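Side-chain contacts in malate dehydrogenase (Picrophilus torridus, PDB 4BGV), which probably catalyses the reversible, NAD-dependent oxidation of malate to oxaloacetate, a step of the tricarboxylic acid cycle: residues Y30-V35 and A71-S76; L291-N294 and A300-K303; F160-Q163 and S168-D171. All blocks are in the same frame, centred on the assembly; numbering follows the deposited sequence. Where two conformers were deposited one is given.

Contact 1 of 3, residues Y30-V35 and A71-S76; sequences YIFDIV and AEMKGS
F32 lays one face of its ring against M73, and the evidence is the short approach of F32 CZ to M73 CG, 3.4 Å, with CE1 of the same ring nearly as close. The sulfur follows over that ring: M73 SD lies 4.8 Å from the centroid of F32, 18° off the ring normal, a Met-aromatic contact. The extended chi2 of M73 (-167°) carries SD on over the ring, and the bend at chi3 turns only the terminal methyl. E72 meets the same ring differently, since its CB lies in the ring plane at the edge, 3.8 Å from F32 CE2. The phenyl group is therefore held on two sides by consecutive residues of 71-76.

Y30, two residues earlier on the strand and pointing the same way, touches the main chain instead: Y30 CD2 is 3.3 Å from E72 O, approached obliquely. The E72 chain bends at chi2 (-72°), which leaves OE1 4.0 Å from Y30 CE2, a loose contact without a hydrogen bond.

Behind this shell the loop is fixed by a type II turn from M73 to S76. M73 O accepts from S76 N at 3.0 Å and from S76 OG at 2.6 Å, so two bonds grip one carbonyl, and G75 takes the positive phi within the turn. On the strand side D33 OD1 receives V35 N at 2.9 Å in an Asx turn, while its OD2 accepts from A10 N; D33 probably binds NAD(+), as in related enzymes.

The contact joins strand 28-33 of the parallel Rossmann sheet to the loop leading into strand 78-81. Strands 4-8 and 59-63 flank 28-33; K4 bonds E72 O from the first, and F62 of the second meets the F32 ring.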
ATOM      1  N   TYR A  30     -19.087  -9.916   2.791  1.00  9.10           N
ATOM      2  CA  TYR A  30     -19.918 -11.121   2.895  1.00  9.62           C
ATOM      3  C   TYR A  30     -20.122 -11.750   1.512  1.00  8.89           C
ATOM      4  O   TYR A  30     -20.547 -11.064   0.565  1.00  8.73           O
ATOM      5  CB  TYR A  30     -21.286 -10.803   3.508  1.00 10.62           C
ATOM      6  CG  TYR A  30     -21.278 -10.572   5.011  1.00 12.44           C
ATOM      7  CD1 TYR A  30     -20.115 -10.226   5.679  1.00 17.09           C
ATOM      8  CD2 TYR A  30     -22.445 -10.722   5.761  1.00 14.36           C
ATOM      9  CE1 TYR A  30     -20.110 -10.022   7.054  1.00 19.15           C
ATOM     10  CE2 TYR A  30     -22.451 -10.515   7.127  1.00 14.14           C
ATOM     11  CZ  TYR A  30     -21.283 -10.165   7.769  1.00 21.15           C
ATOM     12  OH  TYR A  30     -21.279  -9.958   9.138  1.00 23.46           O
ATOM     13  N   ILE A  31     -19.808 -13.041   1.388  1.00  8.88           N
ATOM     14  CA  ILE A  31     -19.850 -13.715   0.085  1.00  7.79           C
ATOM     15  C   ILE A  31     -21.021 -14.687   0.084  1.00 11.02           C
ATOM     16  O   ILE A  31     -21.291 -15.334   1.097  1.00 10.37           O
ATOM     17  CB  ILE A  31     -18.533 -14.492  -0.212  1.00  9.00           C
ATOM     18  CG1 ILE A  31     -17.304 -13.621   0.083  1.00 13.07           C
ATOM     19  CG2 ILE A  31     -18.488 -14.984  -1.664  1.00  9.65           C
ATOM     20  CD1 ILE A  31     -16.001 -14.364  -0.100  1.00 10.28           C
ATOM     21  N   PHE A  32     -21.720 -14.776  -1.050  1.00  9.07           N
ATOM     22  CA  PHE A  32     -22.893 -15.645  -1.189  1.00 12.11           C
ATOM     23  C   PHE A  32     -22.797 -16.519  -2.439  1.00 12.61           C
ATOM     24  O   PHE A  32     -22.374 -16.058  -3.497  1.00 13.84           O
ATOM     25  CB  PHE A  32     -24.179 -14.803  -1.256  1.00 13.44           C
ATOM     26  CG  PHE A  32     -24.385 -13.925  -0.048  1.00 12.51           C
ATOM     27  CD1 PHE A  32     -23.711 -12.707   0.069  1.00  8.48           C
ATOM     28  CD2 PHE A  32     -25.225 -14.329   0.979  1.00 10.21           C
ATOM     29  CE1 PHE A  32     -23.872 -11.910   1.198  1.00  8.58           C
ATOM     30  CE2 PHE A  32     -25.409 -13.536   2.104  1.00 12.82           C
ATOM     31  CZ  PHE A  32     -24.729 -12.320   2.218  1.00  9.24           C
ATOM     32  N   ASP A  33     -23.196 -17.782  -2.308  1.00 10.14           N
ATOM     33  CA  ASP A  33     -23.234 -18.691  -3.442  1.00 11.88           C
ATOM     34  C   ASP A  33     -24.199 -19.836  -3.166  1.00 13.43           C
ATOM     35  O   ASP A  33     -24.307 -20.330  -2.037  1.00 11.40           O
ATOM     36  CB  ASP A  33     -21.847 -19.248  -3.782  1.00 12.28           C
ATOM     37  CG  ASP A  33     -21.763 -19.746  -5.226  1.00 16.73           C
ATOM     38  OD1 ASP A  33     -22.265 -20.853  -5.504  1.00 17.11           O
ATOM     39  OD2 ASP A  33     -21.240 -19.014  -6.096  1.00 15.65           O
ATOM     40  N   ILE A  34     -24.891 -20.261  -4.218  1.00 14.16           N
ATOM     41  CA  ILE A  34     -25.879 -21.315  -4.113  1.00 13.31           C
ATOM     42  C   ILE A  34     -25.233 -22.687  -3.905  1.00 19.45           C
ATOM     43  O   ILE A  34     -25.884 -23.619  -3.430  1.00 18.95           O
ATOM     44  CB  ILE A  34     -26.775 -21.343  -5.386  1.00 24.45           C
ATOM     45  CG1 ILE A  34     -27.980 -22.261  -5.194  1.00 37.06           C
ATOM     46  CG2 ILE A  34     -25.962 -21.750  -6.604  1.00 21.39           C
ATOM     47  CD1 ILE A  34     -29.276 -21.512  -4.953  1.00 44.33           C
ATOM     48  N   VAL A  35     -23.952 -22.810  -4.241  1.00 19.43           N
ATOM     49  CA  VAL A  35     -23.244 -24.075  -4.070  1.00 20.82           C
ATOM     50  C   VAL A  35     -22.792 -24.263  -2.623  1.00 17.34           C
ATOM     51  O   VAL A  35     -22.045 -23.455  -2.098  1.00 15.75           O
ATOM     52  CB  VAL A  35     -22.026 -24.162  -5.001  1.00 20.74           C
ATOM     53  CG1 VAL A  35     -21.225 -25.433  -4.727  1.00 21.31           C
ATOM     54  CG2 VAL A  35     -22.482 -24.120  -6.454  1.00 20.95           C
ATOM     55  N   ALA A  71     -30.658 -12.804   3.821  1.00 16.93           N
ATOM     56  CA  ALA A  71     -30.884 -11.872   4.932  1.00 16.72           C
ATOM     57  C   ALA A  71     -29.571 -11.293   5.471  1.00 18.51           C
ATOM     58  O   ALA A  71     -29.541 -10.167   5.975  1.00 14.21           O
ATOM     59  CB  ALA A  71     -31.691 -12.552   6.058  1.00 15.59           C
ATOM     60  N   GLU A  72     -28.487 -12.061   5.342  1.00 14.54           N
ATOM     61  CA  GLU A  72     -27.157 -11.623   5.748  1.00 15.16           C
ATOM     62  C   GLU A  72     -26.588 -10.437   4.947  1.00 11.83           C
ATOM     63  O   GLU A  72     -25.569  -9.868   5.329  1.00 13.33           O
ATOM     64  CB  GLU A  72     -26.168 -12.806   5.737  1.00 17.05           C
ATOM     65  CG  GLU A  72     -26.515 -13.915   6.734  1.00 20.06           C
ATOM     66  CD  GLU A  72     -26.257 -13.507   8.171  1.00 25.43           C
ATOM     67  OE1 GLU A  72     -25.734 -12.392   8.386  1.00 25.08           O
ATOM     68  OE2 GLU A  72     -26.569 -14.301   9.088  1.00 26.48           O
ATOM     69  N   MET A  73     -27.248 -10.045   3.863  1.00 13.06           N
ATOM     70  CA  MET A  73     -26.832  -8.856   3.111  1.00 13.65           C
ATOM     71  C   MET A  73     -27.266  -7.561   3.783  1.00 13.30           C
ATOM     72  O   MET A  73     -26.805  -6.497   3.400  1.00 16.83           O
ATOM     73  CB  MET A  73     -27.392  -8.873   1.676  1.00 13.01           C
ATOM     74  CG  MET A  73     -26.885 -10.022   0.817  1.00 10.93           C
ATOM     75  SD  MET A  73     -27.290  -9.745  -0.922  1.00 15.37           S
ATOM     76  CE  MET A  73     -29.075  -9.651  -0.884  1.00 15.77           C
ATOM     77  N   LYS A  74     -28.155  -7.651   4.776  1.00 13.02           N
ATOM     78  CA  LYS A  74     -28.685  -6.460   5.437  0.50 13.95           C
ATOM     79  C   LYS A  74     -27.590  -5.459   5.797  1.00 13.20           C
ATOM     80  O   LYS A  74     -26.560  -5.820   6.374  1.00 14.57           O
ATOM     81  CB  LYS A  74     -29.489  -6.839   6.684  0.50 16.86           C
ATOM     82  CG  LYS A  74     -28.705  -7.636   7.715  0.50 18.64           C
ATOM     83  CD  LYS A  74     -29.576  -8.005   8.910  0.50 23.33           C
ATOM     84  CE  LYS A  74     -28.822  -8.871   9.900  0.50 24.17           C
ATOM     85  NZ  LYS A  74     -29.646  -9.148  11.106  0.50 24.48           N
ATOM     86  N   GLY A  75     -27.815  -4.198   5.434  1.00 15.70           N
ATOM     87  CA  GLY A  75     -26.887  -3.131   5.756  1.00 19.57           C
ATOM     88  C   GLY A  75     -25.673  -3.037   4.847  1.00 17.43           C
ATOM     89  O   GLY A  75     -24.721  -2.330   5.165  1.00 12.87           O
ATOM     90  N   SER A  76     -25.696  -3.744   3.718  1.00 12.89           N
ATOM     91  CA  SER A  76     -24.596  -3.658   2.765  1.00 12.00           C
ATOM     92  C   SER A  76     -24.612  -2.293   2.083  1.00 11.24           C
ATOM     93  O   SER A  76     -25.653  -1.842   1.615  1.00 15.52           O
ATOM     94  CB  SER A  76     -24.715  -4.755   1.693  1.00 14.08           C
ATOM     95  OG  SER A  76     -24.502  -6.057   2.240  1.00 12.47           O
TER

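Contact 2 of 3, residues L291-N294 and A300-K303; sequences LKFN and AWKK
F293 and W301 carry this contact, burying 53 and 42 Å² respectively, and they meet through their rings. CE2 and CZ of the phenyl group come over one face of the indole at its five-membered ring: F293 CE2 is 3.7 Å from W301 CG, while F293 CZ sits 3.9 Å above the indole plane, offset toward the rim. Centroids lie 4.8 Å apart and the planes are inclined at 40°, values that make the pair neither a stack nor an edge-to-face contact. The phenyl group also reaches the root of the indole, with F293 CE2 3.7 Å from W301 CB.

Two different first torsions produce this meeting. In W301 the indole CG stands opposite the backbone N (chi1 -176°), which swings the ring off the helix toward the loop; in F293 the ring lies beside its own backbone N (chi1 -64°). Both CB atoms are directed at the other segment, although the nearest alpha carbons, those of F293 and W301, remain 8.7 Å apart. The gap is thus bridged entirely by side chains, and no hydrogen bond crosses it.

The polar end of the indole is satisfied separately: NE1 is hydrogen-bonded to Y267 O, and the Y267 ring also meets the indole. This bond would help hold the indole, which F293 covers, in its rotation.

N294, next after F293, is the N-cap of the following helix, its OD1 accepting from E297 N. The packing of F293 on W301 closes the loop 291-294 back onto the first turns of helix 295-321. The pair packs against two antiparallel sheets: from one, I177 of strand 172-178 touches both rings and V185 of strand 184-193 touches W301; from the other, I274 and V276 of strand 272-281 pack on the indole.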
ATOM      1  N   LEU A 291     -20.808  13.483 -23.808  1.00 11.56           N
ATOM      2  CA  LEU A 291     -19.733  13.632 -24.783  1.00 16.72           C
ATOM      3  C   LEU A 291     -20.204  14.248 -26.092  1.00 17.50           C
ATOM      4  O   LEU A 291     -21.366  14.123 -26.462  1.00 12.82           O
ATOM      5  CB  LEU A 291     -19.108  12.266 -25.087  1.00 11.67           C
ATOM      6  CG  LEU A 291     -18.520  11.512 -23.900  1.00 14.54           C
ATOM      7  CD1 LEU A 291     -18.086  10.121 -24.344  1.00 15.09           C
ATOM      8  CD2 LEU A 291     -17.350  12.283 -23.309  1.00 13.48           C
ATOM      9  N   LYS A 292     -19.278  14.905 -26.783  1.00 12.61           N
ATOM     10  CA  LYS A 292     -19.469  15.303 -28.166  1.00 23.33           C
ATOM     11  C   LYS A 292     -18.856  14.217 -29.042  1.00 19.64           C
ATOM     12  O   LYS A 292     -17.683  13.899 -28.897  1.00 23.45           O
ATOM     13  CB  LYS A 292     -18.751  16.621 -28.441  1.00 26.98           C
ATOM     14  CG  LYS A 292     -19.005  17.721 -27.425  1.00 35.11           C
ATOM     15  CD  LYS A 292     -18.497  19.055 -27.971  1.00 42.25           C
ATOM     16  CE  LYS A 292     -17.922  19.940 -26.884  1.00 44.76           C
ATOM     17  NZ  LYS A 292     -16.444  20.070 -27.041  1.00 48.37           N
ATOM     18  N   PHE A 293     -19.642  13.646 -29.944  1.00 15.44           N
ATOM     19  CA  PHE A 293     -19.148  12.589 -30.824  1.00 15.22           C
ATOM     20  C   PHE A 293     -18.678  13.174 -32.153  1.00 15.29           C
ATOM     21  O   PHE A 293     -19.350  14.031 -32.727  1.00 18.95           O
ATOM     22  CB  PHE A 293     -20.263  11.570 -31.142  1.00 16.08           C
ATOM     23  CG  PHE A 293     -20.780  10.802 -29.946  1.00 19.43           C
ATOM     24  CD1 PHE A 293     -21.717  11.362 -29.088  1.00 23.13           C
ATOM     25  CD2 PHE A 293     -20.350   9.508 -29.697  1.00 17.46           C
ATOM     26  CE1 PHE A 293     -22.200  10.639 -27.996  1.00 22.07           C
ATOM     27  CE2 PHE A 293     -20.835   8.781 -28.613  1.00 14.38           C
ATOM     28  CZ  PHE A 293     -21.758   9.347 -27.766  1.00 18.97           C
ATOM     29  N   ASN A 294     -17.545  12.700 -32.660  1.00 15.29           N
ATOM     30  CA  ASN A 294     -17.229  12.950 -34.066  1.00 16.21           C
ATOM     31  C   ASN A 294     -18.006  11.950 -34.936  1.00 15.67           C
ATOM     32  O   ASN A 294     -18.677  11.063 -34.412  1.00 15.14           O
ATOM     33  CB  ASN A 294     -15.704  12.968 -34.340  1.00 15.82           C
ATOM     34  CG  ASN A 294     -15.045  11.592 -34.249  1.00 21.68           C
ATOM     35  OD1 ASN A 294     -15.712  10.554 -34.280  1.00 23.56           O
ATOM     36  ND2 ASN A 294     -13.705  11.583 -34.163  1.00 17.86           N
ATOM     37  N   ALA A 300     -20.390   4.421 -34.783  1.00 19.05           N
ATOM     38  CA  ALA A 300     -20.099   3.284 -33.916  1.00 18.83           C
ATOM     39  C   ALA A 300     -21.058   3.258 -32.729  1.00 20.83           C
ATOM     40  O   ALA A 300     -21.524   2.195 -32.320  1.00 18.69           O
ATOM     41  CB  ALA A 300     -18.661   3.335 -33.437  1.00 18.28           C
ATOM     42  N   TRP A 301     -21.346   4.431 -32.171  1.00 16.29           N
ATOM     43  CA  TRP A 301     -22.280   4.516 -31.056  1.00 16.06           C
ATOM     44  C   TRP A 301     -23.679   4.031 -31.437  1.00 16.27           C
ATOM     45  O   TRP A 301     -24.312   3.284 -30.685  1.00 17.29           O
ATOM     46  CB  TRP A 301     -22.341   5.938 -30.496  1.00 13.03           C
ATOM     47  CG  TRP A 301     -23.233   6.055 -29.283  1.00 13.88           C
ATOM     48  CD1 TRP A 301     -24.463   6.639 -29.222  1.00 13.74           C
ATOM     49  CD2 TRP A 301     -22.956   5.565 -27.965  1.00 14.96           C
ATOM     50  NE1 TRP A 301     -24.967   6.554 -27.941  1.00 13.42           N
ATOM     51  CE2 TRP A 301     -24.066   5.886 -27.156  1.00 15.86           C
ATOM     52  CE3 TRP A 301     -21.885   4.869 -27.393  1.00 13.32           C
ATOM     53  CZ2 TRP A 301     -24.131   5.549 -25.807  1.00 11.14           C
ATOM     54  CZ3 TRP A 301     -21.949   4.542 -26.046  1.00 13.88           C
ATOM     55  CH2 TRP A 301     -23.069   4.879 -25.269  1.00 12.90           C
ATOM     56  N   LYS A 302     -24.156   4.442 -32.609  1.00 16.10           N
ATOM     57  CA  LYS A 302     -25.504   4.085 -33.031  1.00 17.91           C
ATOM     58  C   LYS A 302     -25.675   2.572 -33.144  1.00 20.41           C
ATOM     59  O   LYS A 302     -26.728   2.033 -32.815  1.00 18.32           O
ATOM     60  CB  LYS A 302     -25.872   4.798 -34.337  1.00 18.70           C
ATOM     61  CG  LYS A 302     -26.298   6.237 -34.094  1.00 17.54           C
ATOM     62  CD  LYS A 302     -26.557   6.995 -35.390  1.00 21.68           C
ATOM     63  CE  LYS A 302     -26.728   8.483 -35.100  1.00 24.21           C
ATOM     64  NZ  LYS A 302     -27.086   9.263 -36.318  1.00 29.27           N
ATOM     65  N   LYS A 303     -24.625   1.887 -33.579  1.00 20.08           N
ATOM     66  CA  LYS A 303     -24.654   0.433 -33.669  0.50 24.60           C
ATOM     67  C   LYS A 303     -24.741  -0.199 -32.282  1.00 23.43           C
ATOM     68  O   LYS A 303     -25.484  -1.157 -32.072  1.00 24.87           O
ATOM     69  CB  LYS A 303     -23.427  -0.080 -34.430  0.50 27.40           C
ATOM     70  CG  LYS A 303     -23.549   0.070 -35.944  0.50 32.39           C
ATOM     71  CD  LYS A 303     -22.212  -0.083 -36.673  0.50 34.94           C
ATOM     72  CE  LYS A 303     -21.355  -1.199 -36.093  0.50 34.88           C
ATOM     73  NZ  LYS A 303     -20.341  -0.672 -35.130  0.50 32.18           N
TER

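Contact 3 of 3, residues F160-Q163 and S168-D171; sequences FLAQ and SFED
F169 reaches A162 because its ring is turned to lie beside its own backbone N (chi1 -61°): the CB leaves at a slant to helix 150-165, and this torsion brings one side of the ring back to it. Q163 has a similar first torsion (chi1 -64°), which puts its CG near F169 CE1; the bend at chi2 then turns the amide, and the two side chains cross obliquely.

The principal touch is A162 CB against F169 CD1 at 3.4 Å, with CE1 following at 3.7 Å from the same methyl. The approach is oblique to the ring, and the methyl of A162 packs closely on it where the alpha carbons of A162 and F169 are only 5.6 Å apart. Q163 adds a looser contact, its CG lying 4.2 Å from F169 CE1, with the amide plane 34° from that of the ring.

Locally, 168-171 is shaped by an ST turn, in which S168 OG accepts from E170 N at 3.0 Å. R158 of the same chain bonds F169 O. The loop also bonds two neighbouring subunits: S168 OG and F169 N to the carboxylate of D56 of the third, E170 and D171 by salt bridges to R249 and R251 of the second.

Here, then, is a helix-to-strand connection of the C-terminal alpha/beta domain, in which a phenylalanine of the loop folds back on the end of helix 150-165 just before strand 172-178. The bonds to both neighbours place this connection at the tetramer interfaces of an LDH/MDH-family enzyme.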
ATOM      1  N   PHE A 160      -2.111  -2.845 -23.313  1.00 10.21           N
ATOM      2  CA  PHE A 160      -1.602  -3.056 -24.667  1.00  9.47           C
ATOM      3  C   PHE A 160      -0.820  -1.835 -25.170  1.00 12.22           C
ATOM      4  O   PHE A 160       0.258  -1.968 -25.787  1.00  9.75           O
ATOM      5  CB  PHE A 160      -2.747  -3.387 -25.637  1.00 11.54           C
ATOM      6  CG  PHE A 160      -3.613  -4.559 -25.207  1.00 10.61           C
ATOM      7  CD1 PHE A 160      -3.084  -5.618 -24.475  1.00  9.96           C
ATOM      8  CD2 PHE A 160      -4.960  -4.601 -25.556  1.00 11.12           C
ATOM      9  CE1 PHE A 160      -3.889  -6.700 -24.088  1.00 10.67           C
ATOM     10  CE2 PHE A 160      -5.775  -5.673 -25.171  1.00 10.12           C
ATOM     11  CZ  PHE A 160      -5.237  -6.726 -24.435  1.00 10.18           C
ATOM     12  N   LEU A 161      -1.370  -0.649 -24.925  1.00 10.30           N
ATOM     13  CA  LEU A 161      -0.702   0.594 -25.312  1.00 10.01           C
ATOM     14  C   LEU A 161       0.631   0.762 -24.578  1.00  8.97           C
ATOM     15  O   LEU A 161       1.649   1.128 -25.180  1.00  9.29           O
ATOM     16  CB  LEU A 161      -1.603   1.791 -25.007  1.00  9.65           C
ATOM     17  CG  LEU A 161      -2.827   2.007 -25.894  1.00  9.86           C
ATOM     18  CD1 LEU A 161      -3.716   3.098 -25.305  1.00  9.71           C
ATOM     19  CD2 LEU A 161      -2.380   2.397 -27.301  1.00 12.60           C
ATOM     20  N   ALA A 162       0.617   0.507 -23.273  1.00  8.66           N
ATOM     21  CA  ALA A 162       1.812   0.703 -22.463  1.00  8.59           C
ATOM     22  C   ALA A 162       2.921  -0.244 -22.899  1.00 12.23           C
ATOM     23  O   ALA A 162       4.083   0.140 -22.982  1.00 11.00           O
ATOM     24  CB  ALA A 162       1.484   0.507 -20.981  1.00  8.27           C
ATOM     25  N   GLN A 163       2.566  -1.483 -23.218  1.00 10.04           N
ATOM     26  CA  GLN A 163       3.592  -2.403 -23.667  1.00 14.52           C
ATOM     27  C   GLN A 163       4.098  -2.038 -25.057  1.00 15.60           C
ATOM     28  O   GLN A 163       5.277  -2.195 -25.341  1.00 14.18           O
ATOM     29  CB  GLN A 163       3.125  -3.860 -23.564  1.00 18.57           C
ATOM     30  CG  GLN A 163       2.871  -4.258 -22.089  1.00 21.76           C
ATOM     31  CD  GLN A 163       3.298  -5.687 -21.740  1.00 30.64           C
ATOM     32  OE1 GLN A 163       4.150  -5.908 -20.860  1.00 31.79           O
ATOM     33  NE2 GLN A 163       2.686  -6.662 -22.404  1.00 21.40           N
ATOM     34  N   SER A 168       5.054   3.448 -18.537  1.00  8.54           N
ATOM     35  CA  SER A 168       4.363   3.044 -17.314  1.00  9.19           C
ATOM     36  C   SER A 168       2.867   2.874 -17.571  1.00 11.32           C
ATOM     37  O   SER A 168       2.267   3.679 -18.281  1.00 11.21           O
ATOM     38  CB  SER A 168       4.552   4.114 -16.236  1.00  8.11           C
ATOM     39  OG  SER A 168       3.723   3.852 -15.103  1.00 10.01           O
ATOM     40  N   PHE A 169       2.267   1.847 -16.969  1.00 10.27           N
ATOM     41  CA  PHE A 169       0.825   1.666 -17.062  1.00 12.79           C
ATOM     42  C   PHE A 169       0.097   2.849 -16.435  1.00 14.46           C
ATOM     43  O   PHE A 169      -1.034   3.151 -16.801  1.00 14.67           O
ATOM     44  CB  PHE A 169       0.373   0.374 -16.371  1.00 10.84           C
ATOM     45  CG  PHE A 169       0.966  -0.875 -16.952  1.00  8.60           C
ATOM     46  CD1 PHE A 169       0.608  -1.300 -18.233  1.00  9.16           C
ATOM     47  CD2 PHE A 169       1.853  -1.648 -16.217  1.00 11.16           C
ATOM     48  CE1 PHE A 169       1.131  -2.445 -18.768  1.00 10.09           C
ATOM     49  CE2 PHE A 169       2.376  -2.813 -16.743  1.00 11.24           C
ATOM     50  CZ  PHE A 169       2.027  -3.217 -18.028  1.00 14.08           C
ATOM     51  N   GLU A 170       0.745   3.530 -15.494  1.00  9.44           N
ATOM     52  CA  GLU A 170       0.087   4.635 -14.797  1.00 11.69           C
ATOM     53  C   GLU A 170      -0.164   5.843 -15.690  1.00 11.84           C
ATOM     54  O   GLU A 170      -1.056   6.648 -15.421  1.00 14.23           O
ATOM     55  CB  GLU A 170       0.900   5.071 -13.572  1.00 16.94           C
ATOM     56  CG  GLU A 170       0.252   6.204 -12.783  1.00 25.69           C
ATOM     57  CD  GLU A 170       0.804   6.342 -11.379  1.00 32.99           C
ATOM     58  OE1 GLU A 170       1.816   5.675 -11.067  1.00 33.04           O
ATOM     59  OE2 GLU A 170       0.217   7.116 -10.586  1.00 35.22           O
ATOM     60  N   ASP A 171       0.618   5.974 -16.753  1.00 10.37           N
ATOM     61  CA  ASP A 171       0.554   7.170 -17.582  1.00 11.44           C
ATOM     62  C   ASP A 171      -0.221   6.994 -18.887  1.00 16.69           C
ATOM     63  O   ASP A 171      -0.406   7.955 -19.641  1.00 14.82           O
ATOM     64  CB  ASP A 171       1.967   7.692 -17.833  1.00 13.90           C
ATOM     65  CG  ASP A 171       2.674   8.065 -16.531  1.00 17.05           C
ATOM     66  OD1 ASP A 171       2.018   8.696 -15.668  1.00 15.69           O
ATOM     67  OD2 ASP A 171       3.862   7.711 -16.355  1.00 16.10           O
TER

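How the contacts relate
Along the chain the order is contact 1, contact 3, contact 2, each closing before the next opens. Contact 1 belongs to the NAD-binding domain with its parallel sheet; the other two share the C-terminal alpha/beta domain. Contact 1 lies on the opposite side of the chain's centre from both, its centre about 39 Å from that of contact 2 and about 37 Å from that of contact 3. Contacts 2 and 3 are about 26 Å apart between centres, with nearest atoms about 16 Å apart. Strand 172-178 relates them: it follows segment 168-171, and its I177 touches both rings of contact 2. Both touch the second subunit, whereas no other chain touches contact 1, so of the three, contacts 2 and 3 lie at subunit interfaces.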